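Local atomic coordinates of DNA polymerase sliding clamp 2 (Thermococcus kodakarensis, PDB entry 3LX2), a protein that forms a ring-shaped homotrimer around DNA and probably tethers the polymerase and other replication proteins to it as a moving platform. Residues A[8-13]-A[81-86]; A[29-34]-A[67-72]. All blocks are in the same frame, centred on the assembly; numbering follows the deposited sequence.

Contact 1. Residues A[8-13]-A[81-86]; sequences DSAREF and KLARSR. With SO4 (sulfate ion), chain E.
The Arg11 guanidinium has Ser85 CB over one face, set off from the centre of the group, and a sulfate at its edge, in plane with the group. Ser85 CB stands 3.3 Å from Arg11 NH1. The Arg11 chain, bent at chi3, crosses the 84-85 backbone, its CD 3.6 Å from Arg84 O. No hydrogen bond joins the two segments directly; the sulfate, probably from the crystallisation liquor, bridges them. Arg86 N donates to its O2 at 2.6 Å, whereas the two bonds from Arg11 NH1 to O2 and O4 are weak. Ser9 OG donates a very short hydrogen bond to sulfate O1, 2.3 Å away. With OG anti to the backbone N (chi1 -178°), Ser9 is also the N-cap of helix 10-21, accepting from Glu12 N at 3.2 Å. Beside these polar groups, Ala10 CB meets Ala83 CB at 3.7 Å, and Ala10 also packs on Leu89 and Leu103. The contact thus joins the start of helix 10-21 to the loop after helix 73-80, beside the second subunit, where Leu82 packs on Leu150 of that chain. Arg11, Arg86 N and the Ser9 hydroxyl grip one anion near a helix start, whose dipole may add to a setting suited to negative charge.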
ATOM      1  N   ASP A   8     -22.683  -6.534 -15.381  1.00 39.81           N
ATOM      2  CA  ASP A   8     -22.861  -6.689 -13.928  1.00 41.48           C
ATOM      3  C   ASP A   8     -21.596  -6.590 -13.085  1.00 41.38           C
ATOM      4  O   ASP A   8     -21.630  -6.840 -11.869  1.00 43.00           O
ATOM      5  CB  ASP A   8     -23.609  -7.969 -13.587  1.00 41.80           C
ATOM      6  CG  ASP A   8     -22.854  -9.172 -14.004  1.00 44.77           C
ATOM      7  OD1 ASP A   8     -21.652  -9.023 -14.311  1.00 47.53           O
ATOM      8  OD2 ASP A   8     -23.441 -10.268 -14.003  1.00 48.49           O
ATOM      9  N   SER A   9     -20.471  -6.227 -13.688  1.00 40.94           N
ATOM     10  CA  SER A   9     -19.270  -5.968 -12.881  1.00 39.72           C
ATOM     11  C   SER A   9     -18.397  -4.834 -13.428  1.00 38.72           C
ATOM     12  O   SER A   9     -17.539  -5.041 -14.315  1.00 39.02           O
ATOM     13  CB  SER A   9     -18.474  -7.258 -12.680  1.00 39.17           C
ATOM     14  OG  SER A   9     -17.341  -7.026 -11.871  1.00 40.49           O
ATOM     15  N   ALA A  10     -18.625  -3.639 -12.896  1.00 37.48           N
ATOM     16  CA  ALA A  10     -17.864  -2.492 -13.301  1.00 37.77           C
ATOM     17  C   ALA A  10     -16.340  -2.719 -13.106  1.00 37.26           C
ATOM     18  O   ALA A  10     -15.530  -2.256 -13.893  1.00 35.72           O
ATOM     19  CB  ALA A  10     -18.347  -1.285 -12.563  1.00 37.31           C
ATOM     20  N   ARG A  11     -15.999  -3.457 -12.059  1.00 38.66           N
ATOM     21  CA  ARG A  11     -14.619  -3.776 -11.690  1.00 40.07           C
ATOM     22  C   ARG A  11     -13.955  -4.687 -12.682  1.00 39.50           C
ATOM     23  O   ARG A  11     -12.853  -4.406 -13.070  1.00 39.27           O
ATOM     24  CB  ARG A  11     -14.514  -4.419 -10.306  1.00 40.42           C
ATOM     25  CG  ARG A  11     -14.214  -3.470  -9.164  1.00 42.82           C
ATOM     26  CD  ARG A  11     -14.695  -4.217  -8.005  1.00 46.69           C
ATOM     27  NE  ARG A  11     -13.819  -4.278  -6.847  1.00 52.87           N
ATOM     28  CZ  ARG A  11     -13.721  -5.337  -6.034  1.00 53.96           C
ATOM     29  NH1 ARG A  11     -14.351  -6.506  -6.258  1.00 49.71           N
ATOM     30  NH2 ARG A  11     -12.955  -5.231  -4.983  1.00 58.72           N
ATOM     31  N   GLU A  12     -14.607  -5.782 -13.064  1.00 40.10           N
ATOM     32  CA  GLU A  12     -14.127  -6.534 -14.227  1.00 40.92           C
ATOM     33  C   GLU A  12     -13.874  -5.583 -15.357  1.00 39.69           C
ATOM     34  O   GLU A  12     -12.760  -5.542 -15.865  1.00 42.16           O
ATOM     35  CB  GLU A  12     -15.072  -7.648 -14.645  1.00 41.26           C
ATOM     36  CG  GLU A  12     -14.522  -9.005 -14.278  1.00 46.09           C
ATOM     37  CD  GLU A  12     -15.544 -10.117 -14.397  1.00 52.41           C
ATOM     38  OE1 GLU A  12     -16.505 -10.002 -15.202  1.00 57.83           O
ATOM     39  OE2 GLU A  12     -15.394 -11.124 -13.671  1.00 54.02           O
ATOM     40  N   PHE A  13     -14.845  -4.761 -15.719  1.00 37.81           N
ATOM     41  CA  PHE A  13     -14.646  -3.861 -16.883  1.00 37.34           C
ATOM     42  C   PHE A  13     -13.531  -2.848 -16.703  1.00 37.40           C
ATOM     43  O   PHE A  13     -12.857  -2.475 -17.667  1.00 36.62           O
ATOM     44  CB  PHE A  13     -15.918  -3.100 -17.161  1.00 35.97           C
ATOM     45  CG  PHE A  13     -16.161  -2.832 -18.582  1.00 34.31           C
ATOM     46  CD1 PHE A  13     -15.803  -1.620 -19.141  1.00 28.42           C
ATOM     47  CD2 PHE A  13     -16.827  -3.764 -19.379  1.00 36.88           C
ATOM     48  CE1 PHE A  13     -16.076  -1.324 -20.487  1.00 30.52           C
ATOM     49  CE2 PHE A  13     -17.093  -3.466 -20.781  1.00 36.94           C
ATOM     50  CZ  PHE A  13     -16.690  -2.232 -21.316  1.00 31.59           C
ATOM     51  N   LYS A  81     -12.419   3.432 -11.864  1.00 39.27           N
ATOM     52  CA  LYS A  81     -11.659   3.117 -10.680  1.00 39.22           C
ATOM     53  C   LYS A  81     -12.459   3.484  -9.440  1.00 38.29           C
ATOM     54  O   LYS A  81     -12.101   3.101  -8.340  1.00 36.33           O
ATOM     55  CB  LYS A  81     -10.275   3.796 -10.719  1.00 40.75           C
ATOM     56  CG  LYS A  81      -9.220   3.049 -11.600  1.00 44.45           C
ATOM     57  CD  LYS A  81      -7.942   3.863 -11.762  1.00 50.72           C
ATOM     58  CE  LYS A  81      -6.671   3.026 -11.737  1.00 55.37           C
ATOM     59  NZ  LYS A  81      -6.430   2.535 -10.300  1.00 60.66           N
ATOM     60  N   LEU A  82     -13.562   4.200  -9.603  1.00 38.88           N
ATOM     61  CA  LEU A  82     -14.439   4.410  -8.420  1.00 40.10           C
ATOM     62  C   LEU A  82     -15.317   3.237  -8.073  1.00 40.24           C
ATOM     63  O   LEU A  82     -15.886   3.222  -6.979  1.00 41.42           O
ATOM     64  CB  LEU A  82     -15.321   5.646  -8.534  1.00 39.11           C
ATOM     65  CG  LEU A  82     -14.646   6.969  -8.937  1.00 40.58           C
ATOM     66  CD1 LEU A  82     -15.786   7.897  -9.281  1.00 40.77           C
ATOM     67  CD2 LEU A  82     -13.737   7.596  -7.885  1.00 36.18           C
ATOM     68  N   ALA A  83     -15.431   2.255  -8.972  1.00 41.01           N
ATOM     69  CA  ALA A  83     -16.365   1.127  -8.763  1.00 41.88           C
ATOM     70  C   ALA A  83     -16.037   0.392  -7.477  1.00 43.00           C
ATOM     71  O   ALA A  83     -14.902   0.085  -7.247  1.00 43.10           O
ATOM     72  CB  ALA A  83     -16.300   0.195  -9.852  1.00 40.01           C
ATOM     73  N   ARG A  84     -17.032   0.084  -6.651  1.00 44.49           N
ATOM     74  CA  ARG A  84     -16.771  -0.811  -5.531  1.00 46.24           C
ATOM     75  C   ARG A  84     -17.114  -2.257  -5.926  1.00 46.62           C
ATOM     76  O   ARG A  84     -17.667  -2.507  -7.012  1.00 46.38           O
ATOM     77  CB  ARG A  84     -17.501  -0.341  -4.275  1.00 46.39           C
ATOM     78  CG  ARG A  84     -16.848   0.929  -3.589  1.00 51.69           C
ATOM     79  CD  ARG A  84     -16.838   0.790  -2.025  1.00 60.60           C
ATOM     80  NE  ARG A  84     -18.193   0.635  -1.478  1.00 65.64           N
ATOM     81  CZ  ARG A  84     -18.491  -0.074  -0.389  1.00 71.67           C
ATOM     82  NH1 ARG A  84     -17.535  -0.717   0.297  1.00 72.64           N
ATOM     83  NH2 ARG A  84     -19.762  -0.140   0.021  1.00 74.07           N
ATOM     84  N   SER A  85     -16.779  -3.205  -5.061  1.00 46.59           N
ATOM     85  CA  SER A  85     -17.114  -4.599  -5.296  1.00 47.69           C
ATOM     86  C   SER A  85     -18.633  -4.744  -5.496  1.00 46.62           C
ATOM     87  O   SER A  85     -19.452  -4.105  -4.831  1.00 46.90           O
ATOM     88  CB  SER A  85     -16.616  -5.466  -4.125  1.00 48.51           C
ATOM     89  OG  SER A  85     -16.983  -4.838  -2.874  1.00 53.57           O
ATOM     90  N   ARG A  86     -19.005  -5.568  -6.452  1.00 45.80           N
ATOM     91  CA  ARG A  86     -20.392  -5.726  -6.806  1.00 44.41           C
ATOM     92  C   ARG A  86     -21.105  -4.509  -7.422  1.00 42.64           C
ATOM     93  O   ARG A  86     -22.269  -4.633  -7.687  1.00 42.75           O
ATOM     94  CB  ARG A  86     -21.177  -6.306  -5.606  1.00 45.98           C
ATOM     95  CG  ARG A  86     -20.621  -7.683  -5.113  1.00 48.74           C
ATOM     96  CD  ARG A  86     -21.003  -8.109  -3.649  1.00 53.51           C
ATOM     97  NE  ARG A  86     -20.276  -7.433  -2.545  1.00 56.93           N
ATOM     98  CZ  ARG A  86     -20.740  -6.384  -1.847  1.00 57.31           C
ATOM     99  NH1 ARG A  86     -21.928  -5.874  -2.130  1.00 57.84           N
ATOM    100  NH2 ARG A  86     -20.035  -5.849  -0.849  1.00 55.47           N
TER
HETATM  101  S   SO4 E 261     -16.939  -7.735  -8.427  1.00 56.55           S
HETATM  102  O1  SO4 E 261     -16.580  -7.762  -9.813  1.00 54.64           O
HETATM  103  O2  SO4 E 261     -17.077  -6.358  -7.933  1.00 54.19           O
HETATM  104  O3  SO4 E 261     -18.241  -8.421  -8.414  1.00 59.57           O
HETATM  105  O4  SO4 E 261     -15.932  -8.420  -7.584  1.00 53.71           O

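Contact 2. Residues A[29-34]-A[67-72]; sequences FQVNME and EAIAFD
A chi1 of -91° at Phe29 and of 44° at Phe71, the latter placing CG in the crowded position between backbone N and carbonyl carbon, turns the two rings into a T-shaped pair. The edge of Phe71 points at the face of Phe29, Phe71 CZ lying 3.9 Å from Phe29 CD2 with the planes at 87°. The backbones beneath form an antiparallel pair in the PCNA fold, strand 67-72 being an edge strand, within this chain, of the sheet that continues through 26-31 and 35-41. Phe29 and Ile69 are a hydrogen-bonded pair, with Phe29 N 2.6 Å from Ile69 O and almost along the carbonyl axis; Val31 and Glu67 form the next such pair. Between them, Gln30 and Ala68 are a non-hydrogen-bonded pair, and Ala68 CA gives a CA-H...O contact to Phe29 O. Ile69 CG1, also in the crowded position, meets Phe29 CB and Val31 CG2, both at 3.9 Å. On this face Val31 packs on Phe3 and Ile5 and Ile69 on Phe3, all of strand 3-7; Glu67 is salt-bridged to Lys93, and Phe76 continues the aromatic cluster from Phe71. On the opposite face Gln30, bent at chi2, lays its amide along the 67-68 backbone, with OE1 3.5 Å from Ala68 CB. Its other amide branch is fixed from within the segment: Gln30 NE2 donates to Asn32 OD1 at 3.2 Å, in the acceptor's carbonyl plane.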
ATOM      1  N   PHE A  29     -14.925   2.579 -29.836  1.00 47.36           N
ATOM      2  CA  PHE A  29     -15.745   1.409 -29.610  1.00 47.02           C
ATOM      3  C   PHE A  29     -16.784   1.284 -30.697  1.00 46.90           C
ATOM      4  O   PHE A  29     -17.662   2.112 -30.829  1.00 45.30           O
ATOM      5  CB  PHE A  29     -16.390   1.486 -28.234  1.00 47.01           C
ATOM      6  CG  PHE A  29     -15.574   0.836 -27.129  1.00 50.79           C
ATOM      7  CD1 PHE A  29     -14.267   0.407 -27.350  1.00 52.61           C
ATOM      8  CD2 PHE A  29     -16.123   0.645 -25.859  1.00 54.76           C
ATOM      9  CE1 PHE A  29     -13.524  -0.182 -26.350  1.00 53.88           C
ATOM     10  CE2 PHE A  29     -15.364   0.062 -24.850  1.00 54.98           C
ATOM     11  CZ  PHE A  29     -14.061  -0.360 -25.112  1.00 52.80           C
ATOM     12  N   GLN A  30     -16.678   0.248 -31.505  1.00 47.76           N
ATOM     13  CA  GLN A  30     -17.776  -0.014 -32.403  1.00 48.74           C
ATOM     14  C   GLN A  30     -18.886  -0.749 -31.656  1.00 47.82           C
ATOM     15  O   GLN A  30     -18.765  -1.915 -31.302  1.00 46.18           O
ATOM     16  CB  GLN A  30     -17.349  -0.782 -33.638  1.00 49.96           C
ATOM     17  CG  GLN A  30     -18.491  -0.990 -34.648  1.00 55.67           C
ATOM     18  CD  GLN A  30     -18.837   0.304 -35.399  1.00 64.20           C
ATOM     19  OE1 GLN A  30     -17.920   1.058 -35.832  1.00 66.15           O
ATOM     20  NE2 GLN A  30     -20.157   0.585 -35.542  1.00 61.73           N
ATOM     21  N   VAL A  31     -19.974  -0.027 -31.439  1.00 47.68           N
ATOM     22  CA  VAL A  31     -21.114  -0.574 -30.765  1.00 47.94           C
ATOM     23  C   VAL A  31     -22.120  -1.103 -31.773  1.00 49.61           C
ATOM     24  O   VAL A  31     -22.826  -0.312 -32.415  1.00 50.31           O
ATOM     25  CB  VAL A  31     -21.805   0.486 -29.910  1.00 46.58           C
ATOM     26  CG1 VAL A  31     -22.793  -0.162 -29.028  1.00 45.10           C
ATOM     27  CG2 VAL A  31     -20.806   1.277 -29.127  1.00 45.41           C
ATOM     28  N   ASN A  32     -22.214  -2.431 -31.871  1.00 50.73           N
ATOM     29  CA  ASN A  32     -23.149  -3.099 -32.780  1.00 52.39           C
ATOM     30  C   ASN A  32     -24.254  -3.860 -32.102  1.00 53.18           C
ATOM     31  O   ASN A  32     -24.255  -4.021 -30.872  1.00 52.97           O
ATOM     32  CB  ASN A  32     -22.406  -4.086 -33.646  1.00 52.61           C
ATOM     33  CG  ASN A  32     -21.370  -3.436 -34.433  1.00 55.59           C
ATOM     34  OD1 ASN A  32     -21.496  -2.240 -34.736  1.00 60.77           O
ATOM     35  ND2 ASN A  32     -20.298  -4.164 -34.746  1.00 56.78           N
ATOM     36  N   MET A  33     -25.180  -4.354 -32.922  1.00 53.95           N
ATOM     37  CA  MET A  33     -26.334  -5.074 -32.409  1.00 55.03           C
ATOM     38  C   MET A  33     -25.851  -6.314 -31.703  1.00 54.07           C
ATOM     39  O   MET A  33     -26.339  -6.639 -30.657  1.00 54.54           O
ATOM     40  CB  MET A  33     -27.264  -5.461 -33.545  1.00 55.92           C
ATOM     41  CG  MET A  33     -28.282  -4.406 -33.893  1.00 60.31           C
ATOM     42  SD  MET A  33     -29.779  -4.835 -32.999  1.00 67.32           S
ATOM     43  CE  MET A  33     -30.091  -6.474 -33.724  1.00 66.22           C
ATOM     44  N   GLU A  34     -24.863  -6.996 -32.257  1.00 53.44           N
ATOM     45  CA  GLU A  34     -24.470  -8.269 -31.668  1.00 52.97           C
ATOM     46  C   GLU A  34     -23.311  -8.134 -30.634  1.00 50.42           C
ATOM     47  O   GLU A  34     -22.940  -9.111 -29.938  1.00 49.18           O
ATOM     48  CB  GLU A  34     -24.262  -9.355 -32.768  1.00 54.53           C
ATOM     49  CG  GLU A  34     -23.086  -9.149 -33.774  1.00 58.18           C
ATOM     50  CD  GLU A  34     -23.223  -7.948 -34.785  1.00 62.34           C
ATOM     51  OE1 GLU A  34     -24.317  -7.324 -34.960  1.00 62.77           O
ATOM     52  OE2 GLU A  34     -22.182  -7.640 -35.426  1.00 63.39           O
ATOM     53  N   GLU A  67     -23.258   2.275 -34.108  1.00 61.30           N
ATOM     54  CA  GLU A  67     -22.312   3.341 -34.318  1.00 61.25           C
ATOM     55  C   GLU A  67     -21.043   3.166 -33.483  1.00 60.30           C
ATOM     56  O   GLU A  67     -21.041   2.466 -32.452  1.00 60.08           O
ATOM     57  CB  GLU A  67     -22.945   4.699 -34.023  1.00 61.95           C
ATOM     58  CG  GLU A  67     -23.315   4.935 -32.577  1.00 65.75           C
ATOM     59  CD  GLU A  67     -23.364   6.430 -32.224  1.00 71.87           C
ATOM     60  OE1 GLU A  67     -24.405   6.877 -31.679  1.00 72.17           O
ATOM     61  OE2 GLU A  67     -22.356   7.156 -32.487  1.00 72.73           O
ATOM     62  N   ALA A  68     -19.985   3.818 -33.962  1.00 58.31           N
ATOM     63  CA  ALA A  68     -18.728   3.961 -33.267  1.00 56.47           C
ATOM     64  C   ALA A  68     -18.739   5.157 -32.356  1.00 55.51           C
ATOM     65  O   ALA A  68     -19.036   6.279 -32.797  1.00 55.94           O
ATOM     66  CB  ALA A  68     -17.612   4.123 -34.265  1.00 56.65           C
ATOM     67  N   ILE A  69     -18.379   4.933 -31.095  1.00 53.54           N
ATOM     68  CA  ILE A  69     -18.091   6.025 -30.169  1.00 51.92           C
ATOM     69  C   ILE A  69     -16.623   6.025 -29.800  1.00 51.83           C
ATOM     70  O   ILE A  69     -15.947   4.982 -29.846  1.00 53.26           O
ATOM     71  CB  ILE A  69     -18.911   5.948 -28.874  1.00 51.47           C
ATOM     72  CG1 ILE A  69     -18.896   4.526 -28.322  1.00 51.61           C
ATOM     73  CG2 ILE A  69     -20.337   6.468 -29.104  1.00 51.29           C
ATOM     74  CD1 ILE A  69     -19.563   4.392 -26.977  1.00 52.92           C
ATOM     75  N   ALA A  70     -16.126   7.183 -29.404  1.00 50.47           N
ATOM     76  CA  ALA A  70     -14.731   7.343 -29.117  1.00 50.71           C
ATOM     77  C   ALA A  70     -14.592   8.269 -27.917  1.00 50.44           C
ATOM     78  O   ALA A  70     -15.336   9.236 -27.776  1.00 50.53           O
ATOM     79  CB  ALA A  70     -13.995   7.929 -30.356  1.00 50.95           C
ATOM     80  N   PHE A  71     -13.647   7.972 -27.039  1.00 50.16           N
ATOM     81  CA  PHE A  71     -13.533   8.781 -25.833  1.00 50.70           C
ATOM     82  C   PHE A  71     -12.170   8.630 -25.193  1.00 49.78           C
ATOM     83  O   PHE A  71     -11.400   7.742 -25.536  1.00 49.53           O
ATOM     84  CB  PHE A  71     -14.649   8.422 -24.839  1.00 50.74           C
ATOM     85  CG  PHE A  71     -14.854   6.957 -24.718  1.00 52.33           C
ATOM     86  CD1 PHE A  71     -14.120   6.225 -23.805  1.00 53.59           C
ATOM     87  CD2 PHE A  71     -15.730   6.299 -25.566  1.00 51.33           C
ATOM     88  CE1 PHE A  71     -14.273   4.853 -23.728  1.00 55.10           C
ATOM     89  CE2 PHE A  71     -15.894   4.941 -25.492  1.00 53.17           C
ATOM     90  CZ  PHE A  71     -15.171   4.215 -24.557  1.00 55.54           C
ATOM     91  N   ASP A  72     -11.881   9.499 -24.242  1.00 49.60           N
ATOM     92  CA  ASP A  72     -10.568   9.496 -23.668  1.00 49.88           C
ATOM     93  C   ASP A  72     -10.408   8.323 -22.664  1.00 49.45           C
ATOM     94  O   ASP A  72     -11.185   8.195 -21.713  1.00 47.02           O
ATOM     95  CB  ASP A  72     -10.267  10.843 -23.065  1.00 49.63           C
ATOM     96  CG  ASP A  72      -8.851  10.982 -22.768  1.00 53.21           C
ATOM     97  OD1 ASP A  72      -8.018  10.839 -23.681  1.00 58.35           O
ATOM     98  OD2 ASP A  72      -8.541  11.213 -21.607  1.00 60.41           O
TER

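Contact 1 lies at the surface and contact 2 is partly buried, and their chemistry follows. In 8-13 with 81-86 a helix start and a loop touch through small side chains and one long arginine. Contact 1 has no direct hydrogen bond between its segments; contact 2 has four, all between main chains, with aromatic and aliphatic side chains on the face of Phe29, Val31 and Ile69. The contacts share no element but are neighbours in the chain: helix 10-21 is followed by strand 26-31, and strand 67-72 by helix 73-80, which leads into 81-86. The centres are 20 Å apart. Another subunit approaches contact 1, through Leu82 and Arg84, whereas none touches contact 2.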